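Local atomic coordinates of leucine-rich repeat protein (Bacteroides thetaiotaomicron, PDB entry 4ECN), a protein that is of unknown function but, as an extracellular leucine-rich repeat protein with DUF4458 domains, probably takes part in protein binding. Residues F15-S20 with Y90-G95; V46-N51 with L78-G83. All coordinates share one frame; numbering follows the deposited sequence.

Interaction 1 of 2, residues F15-S20 with Y90-G95; sequences FKLYKS and YYLYDG
Leu-17 and Leu-92 reach out to each other tip to tip from two strands whose alpha carbons stay 10.4 Å apart at this level, and their methyl ends close the gap. CD1 of Leu-17 lies 3.9 Å from CD2 of Leu-92, while the second methyl of Leu-17, CD2, is 4.2 Å from CD1 of Leu-92, so the two forked ends meet branch against branch. In both leucines CG stands anti to the carbonyl carbon (chi1 -79° in Leu-17 and -66° in Leu-92), and this carries both forks into the space between the strands. Tyr-90, two residues before Leu-92 and on the same face of its strand, joins from the flank. Its ring approaches Leu-17 obliquely, with CE1 4.4 Å from Leu-17 CD2, a looser touch than that between the leucines. No hydrogen bond crosses between 15-20 and 90-95. The three touching residues are buried, and the small shared surface, 105 Å² over both sides, is held by apolar packing alone. Leu-101 of strand 99-104 and Ile-44 of strand 43-49 both pack on Tyr-90 and Leu-92, widening the apolar layer. Leu-17 itself is tied by backbone hydrogen bonds to Tyr-71 and Leu-73; it enters from strand 10-18, which pairs with 73-81, whereas 83-93 pairs with 43-49. Facing side chains that meet at their ends, between strands too far apart to pair, are characteristic of a beta sandwich, consistent with the placing of this DUF4458 domain in the transthyretin clan.

Interaction 2 of 2, residues V46-N51 with L78-G83; sequences VVMTHN and LQLLAG
Met-48, present as selenomethionine, and His-50 both project from 46-51 toward 78-83, each burying 46 Å² there. The selenomethionine chain bends at its last torsion (chi3 -74°), which turns CE end-on to Leu-78, 4.0 Å from CD2. Leu-80 meets the same chain at a slant, with CD1 4.2 Å from the SE atom, so two leucines, Leu-78 and Leu-80, on the same face of one strand share a single flexible partner. The two backbones come nearest at His-50 and Gly-83, whose alpha carbons are 7.8 Å apart. The imidazole, its CG anti to the backbone N (chi1 175°), lies against the backbone of Gly-83, with CE1 4.1 Å from Gly-83 CA. ND1 is hydrogen-bonded to the carbonyl O of Thr-84, and the ring stacks with Tyr-85, which together probably limit its rotation. Asn-51 OD1 lies over one face of the imidazole, toward its rim. No hydrogen bond links 46-51 to 78-83. The chemistry is therefore divided: dispersion between a thioether-like side chain, here carrying selenium, and leucine methyls, and at the margin a histidine whose polar anchor is the backbone just beyond Gly-83.

Interactions 1 and 2 lie in the same N-terminal DUF4458 domain, their centres 18 Å apart; the centre of interaction 1 is 55 Å from the centre of the chain and that of interaction 2 is 52 Å from it. Interaction 2 is nested within the loop closed by interaction 1: strands 10-18, 43-49, 73-81 and 83-93 follow in that order. Strand 10-18 pairs antiparallel with 73-81, and 43-49 likewise with 83-93, so both contacts join the same two strand pairs across one core. The two also touch directly: Phe-15 CE2 lies 3.9 Å from Val-46 CG2, and Tyr-90 packs on Val-46. The two contacts thus adjoin within the same apolar interior, and the leucine-rich repeats come later in the chain.

Interaction 1 of 2, residues F15-S20 with Y90-G95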
loop_
_atom_site.group_PDB
_atom_site.type_symbol
_atom_site.label_atom_id
_atom_site.label_comp_id
_atom_site.label_asym_id
_atom_site.label_seq_id
_atom_site.Cartn_x
_atom_site.Cartn_y
_atom_site.Cartn_z
ATOM N N PHE A 15 -11.552 53.196 7.272
ATOM C CA PHE A 15 -12.051 51.953 7.848
ATOM C C PHE A 15 -13.554 52.038 8.071
ATOM O O PHE A 15 -14.092 53.102 8.385
ATOM C CB PHE A 15 -11.315 51.619 9.158
ATOM C CG PHE A 15 -9.824 51.456 8.962
ATOM C CD1 PHE A 15 -9.289 50.241 8.554
ATOM C CD2 PHE A 15 -8.960 52.526 9.152
ATOM C CE1 PHE A 15 -7.915 50.104 8.343
ATOM C CE2 PHE A 15 -7.592 52.387 8.938
ATOM C CZ PHE A 15 -7.077 51.178 8.538
ATOM N N LYS A 16 -14.223 50.908 7.848
ATOM C CA LYS A 16 -15.661 50.726 8.005
ATOM C C LYS A 16 -15.871 49.592 9.025
ATOM O O LYS A 16 -15.402 48.477 8.774
ATOM C CB LYS A 16 -16.284 50.419 6.625
ATOM C CG LYS A 16 -17.568 51.168 6.304
ATOM C CD LYS A 16 -18.142 50.661 4.983
ATOM C CE LYS A 16 -19.333 51.431 4.462
ATOM N NZ LYS A 16 -19.822 50.868 3.174
ATOM N N LEU A 17 -16.466 49.896 10.210
ATOM C CA LEU A 17 -16.703 48.913 11.282
ATOM C C LEU A 17 -17.901 48.012 10.935
ATOM O O LEU A 17 -18.985 48.509 10.622
ATOM C CB LEU A 17 -16.921 49.601 12.646
ATOM C CG LEU A 17 -15.654 50.091 13.377
ATOM C CD1 LEU A 17 -15.978 51.131 14.418
ATOM C CD2 LEU A 17 -14.902 48.941 14.036
ATOM N N TYR A 18 -17.680 46.691 10.958
ATOM C CA TYR A 18 -18.682 45.683 10.628
ATOM C C TYR A 18 -18.997 44.802 11.833
ATOM O O TYR A 18 -18.154 44.625 12.717
ATOM C CB TYR A 18 -18.211 44.812 9.446
ATOM C CG TYR A 18 -18.300 45.508 8.103
ATOM C CD1 TYR A 18 -17.332 46.424 7.702
ATOM C CD2 TYR A 18 -19.331 45.221 7.213
ATOM C CE1 TYR A 18 -17.411 47.076 6.471
ATOM C CE2 TYR A 18 -19.410 45.849 5.966
ATOM C CZ TYR A 18 -18.448 46.781 5.600
ATOM O OH TYR A 18 -18.516 47.415 4.377
ATOM N N LYS A 19 -20.230 44.258 11.859
ATOM C CA LYS A 19 -20.736 43.364 12.901
ATOM C C LYS A 19 -20.324 41.916 12.585
ATOM O O LYS A 19 -19.997 41.616 11.432
ATOM C CB LYS A 19 -22.265 43.504 13.028
ATOM C CG LYS A 19 -22.713 44.877 13.525
ATOM C CD LYS A 19 -24.230 45.030 13.580
ATOM C CE LYS A 19 -24.634 46.314 14.272
ATOM N NZ LYS A 19 -26.111 46.503 14.286
ATOM N N SER A 20 -20.307 41.035 13.617
ATOM C CA SER A 20 -19.909 39.618 13.497
ATOM C C SER A 20 -21.144 38.684 13.314
ATOM O O SER A 20 -22.134 39.097 12.696
ATOM C CB SER A 20 -19.093 39.187 14.716
ATOM O OG SER A 20 -19.809 39.404 15.921
ATOM N N TYR A 90 -6.454 46.864 16.735
ATOM C CA TYR A 90 -6.963 48.224 16.835
ATOM C C TYR A 90 -7.676 48.462 18.163
ATOM O O TYR A 90 -8.180 47.525 18.785
ATOM C CB TYR A 90 -7.921 48.544 15.663
ATOM C CG TYR A 90 -9.175 47.692 15.598
ATOM C CD1 TYR A 90 -10.333 48.061 16.283
ATOM C CD2 TYR A 90 -9.229 46.559 14.789
ATOM C CE1 TYR A 90 -11.492 47.286 16.213
ATOM C CE2 TYR A 90 -10.378 45.773 14.721
ATOM C CZ TYR A 90 -11.510 46.146 15.424
ATOM O OH TYR A 90 -12.643 45.378 15.336
ATOM N N TYR A 91 -7.739 49.736 18.574
ATOM C CA TYR A 91 -8.423 50.153 19.792
ATOM C C TYR A 91 -9.486 51.169 19.433
ATOM O O TYR A 91 -9.226 52.036 18.603
ATOM C CB TYR A 91 -7.452 50.741 20.862
ATOM C CG TYR A 91 -6.156 49.986 21.114
ATOM C CD1 TYR A 91 -5.006 50.265 20.374
ATOM C CD2 TYR A 91 -6.047 49.076 22.164
ATOM C CE1 TYR A 91 -3.802 49.598 20.619
ATOM C CE2 TYR A 91 -4.843 48.410 22.425
ATOM C CZ TYR A 91 -3.721 48.680 21.653
ATOM O OH TYR A 91 -2.527 48.029 21.871
ATOM N N LEU A 92 -10.672 51.070 20.037
ATOM C CA LEU A 92 -11.740 52.050 19.850
ATOM C C LEU A 92 -11.785 52.938 21.111
ATOM O O LEU A 92 -11.434 52.463 22.192
ATOM C CB LEU A 92 -13.088 51.375 19.538
ATOM C CG LEU A 92 -13.146 50.642 18.196
ATOM C CD1 LEU A 92 -14.311 49.721 18.126
ATOM C CD2 LEU A 92 -13.183 51.601 17.034
ATOM N N TYR A 93 -12.128 54.232 20.968
ATOM C CA TYR A 93 -12.128 55.182 22.090
ATOM C C TYR A 93 -13.415 56.025 22.142
ATOM O O TYR A 93 -13.842 56.535 21.108
ATOM C CB TYR A 93 -10.913 56.126 21.975
ATOM C CG TYR A 93 -9.559 55.444 22.012
ATOM C CD1 TYR A 93 -8.936 55.018 20.840
ATOM C CD2 TYR A 93 -8.869 55.288 23.211
ATOM C CE1 TYR A 93 -7.675 54.418 20.865
ATOM C CE2 TYR A 93 -7.608 54.694 23.250
ATOM C CZ TYR A 93 -7.016 54.256 22.076
ATOM O OH TYR A 93 -5.767 53.680 22.131
ATOM N N ASP A 94 -13.997 56.222 23.352
ATOM C CA ASP A 94 -15.220 57.023 23.568
ATOM C C ASP A 94 -14.909 58.552 23.580
ATOM O O ASP A 94 -13.803 58.966 23.207
ATOM C CB ASP A 94 -15.912 56.611 24.897
ATOM C CG ASP A 94 -15.220 57.066 26.177
ATOM O OD1 ASP A 94 -13.965 57.061 26.216
ATOM O OD2 ASP A 94 -15.933 57.420 27.141
ATOM N N GLY A 95 -15.889 59.354 24.016
ATOM C CA GLY A 95 -15.764 60.804 24.147
ATOM C C GLY A 95 -14.706 61.242 25.150
ATOM O O GLY A 95 -13.997 62.226 24.915
#

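Interaction 2 of 2, residues V46-N51 with L78-G83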
loop_
_atom_site.group_PDB
_atom_site.type_symbol
_atom_site.label_atom_id
_atom_site.label_comp_id
_atom_site.label_asym_id
_atom_site.label_seq_id
_atom_site.Cartn_x
_atom_site.Cartn_y
_atom_site.Cartn_z
ATOM N N VAL A 46 -5.352 52.205 14.782
ATOM C CA VAL A 46 -5.062 50.983 14.063
ATOM C C VAL A 46 -3.533 50.777 14.074
ATOM O O VAL A 46 -2.762 51.625 13.603
ATOM C CB VAL A 46 -5.672 50.993 12.635
ATOM C CG1 VAL A 46 -5.399 49.685 11.913
ATOM C CG2 VAL A 46 -7.176 51.263 12.681
ATOM N N VAL A 47 -3.118 49.651 14.657
ATOM C CA VAL A 47 -1.721 49.237 14.756
ATOM C C VAL A 47 -1.384 48.433 13.481
ATOM O O VAL A 47 -2.068 47.456 13.165
ATOM C CB VAL A 47 -1.469 48.442 16.071
ATOM C CG1 VAL A 47 -0.039 47.913 16.148
ATOM C CG2 VAL A 47 -1.789 49.293 17.293
HETATM N N MSE A 48 -0.351 48.864 12.748
HETATM C CA MSE A 48 0.080 48.221 11.502
HETATM C C MSE A 48 1.568 47.950 11.455
HETATM O O MSE A 48 2.328 48.554 12.214
HETATM C CB MSE A 48 -0.257 49.109 10.298
HETATM C CG MSE A 48 -1.718 49.165 9.934
HETATM SE SE MSE A 48 -2.020 50.724 8.811
HETATM C CE MSE A 48 -1.891 52.146 10.220
ATOM N N THR A 49 1.992 47.098 10.500
ATOM C CA THR A 49 3.396 46.772 10.240
ATOM C C THR A 49 3.659 46.806 8.725
ATOM O O THR A 49 2.954 46.143 7.961
ATOM C CB THR A 49 3.784 45.413 10.849
ATOM O OG1 THR A 49 2.897 44.408 10.363
ATOM C CG2 THR A 49 3.789 45.416 12.371
ATOM N N HIS A 50 4.658 47.600 8.301
ATOM C CA HIS A 50 5.072 47.734 6.899
ATOM C C HIS A 50 6.591 47.579 6.818
ATOM O O HIS A 50 7.332 48.537 7.086
ATOM C CB HIS A 50 4.596 49.076 6.284
ATOM C CG HIS A 50 5.074 49.350 4.878
ATOM N ND1 HIS A 50 4.710 48.537 3.807
ATOM C CD2 HIS A 50 5.803 50.390 4.402
ATOM C CE1 HIS A 50 5.268 49.079 2.734
ATOM N NE2 HIS A 50 5.926 50.199 3.040
ATOM N N ASN A 51 7.038 46.344 6.466
ATOM C CA ASN A 51 8.438 45.919 6.329
ATOM C C ASN A 51 9.234 46.306 7.603
ATOM O O ASN A 51 10.117 47.173 7.567
ATOM C CB ASN A 51 9.090 46.499 5.050
ATOM C CG ASN A 51 8.525 45.962 3.748
ATOM O OD1 ASN A 51 7.589 46.524 3.161
ATOM N ND2 ASN A 51 9.120 44.891 3.239
ATOM N N LEU A 78 -6.637 58.242 5.755
ATOM C CA LEU A 78 -5.296 58.104 6.302
ATOM C C LEU A 78 -4.275 58.064 5.165
ATOM O O LEU A 78 -4.260 57.102 4.391
ATOM C CB LEU A 78 -5.198 56.843 7.187
ATOM C CG LEU A 78 -3.798 56.407 7.662
ATOM C CD1 LEU A 78 -3.130 57.481 8.509
ATOM C CD2 LEU A 78 -3.863 55.082 8.390
ATOM N N GLN A 79 -3.419 59.095 5.072
ATOM C CA GLN A 79 -2.404 59.112 4.028
ATOM C C GLN A 79 -1.245 58.218 4.425
ATOM O O GLN A 79 -0.655 58.404 5.490
ATOM C CB GLN A 79 -1.920 60.529 3.725
ATOM C CG GLN A 79 -1.077 60.616 2.451
ATOM C CD GLN A 79 -0.703 62.034 2.103
ATOM O OE1 GLN A 79 -1.301 63.018 2.576
ATOM N NE2 GLN A 79 0.270 62.169 1.220
ATOM N N LEU A 80 -0.947 57.229 3.581
ATOM C CA LEU A 80 0.138 56.276 3.770
ATOM C C LEU A 80 0.910 56.116 2.502
ATOM O O LEU A 80 0.375 56.410 1.440
ATOM C CB LEU A 80 -0.399 54.906 4.221
ATOM C CG LEU A 80 -0.992 54.800 5.617
ATOM C CD1 LEU A 80 -1.812 53.539 5.749
ATOM C CD2 LEU A 80 0.082 54.849 6.676
ATOM N N LEU A 81 2.150 55.626 2.584
ATOM C CA LEU A 81 2.931 55.400 1.383
ATOM C C LEU A 81 2.483 54.084 0.758
ATOM O O LEU A 81 2.271 53.099 1.469
ATOM C CB LEU A 81 4.434 55.424 1.671
ATOM C CG LEU A 81 5.321 55.670 0.437
ATOM C CD1 LEU A 81 6.346 56.775 0.695
ATOM C CD2 LEU A 81 5.922 54.350 -0.121
ATOM N N ALA A 82 2.300 54.093 -0.571
ATOM C CA ALA A 82 1.815 52.951 -1.350
ATOM C C ALA A 82 2.645 51.685 -1.097
ATOM O O ALA A 82 3.866 51.692 -1.279
ATOM C CB ALA A 82 1.823 53.289 -2.833
ATOM N N GLY A 83 1.960 50.632 -0.658
ATOM C CA GLY A 83 2.545 49.329 -0.350
ATOM C C GLY A 83 1.652 48.458 0.513
ATOM O O GLY A 83 0.577 48.891 0.932
#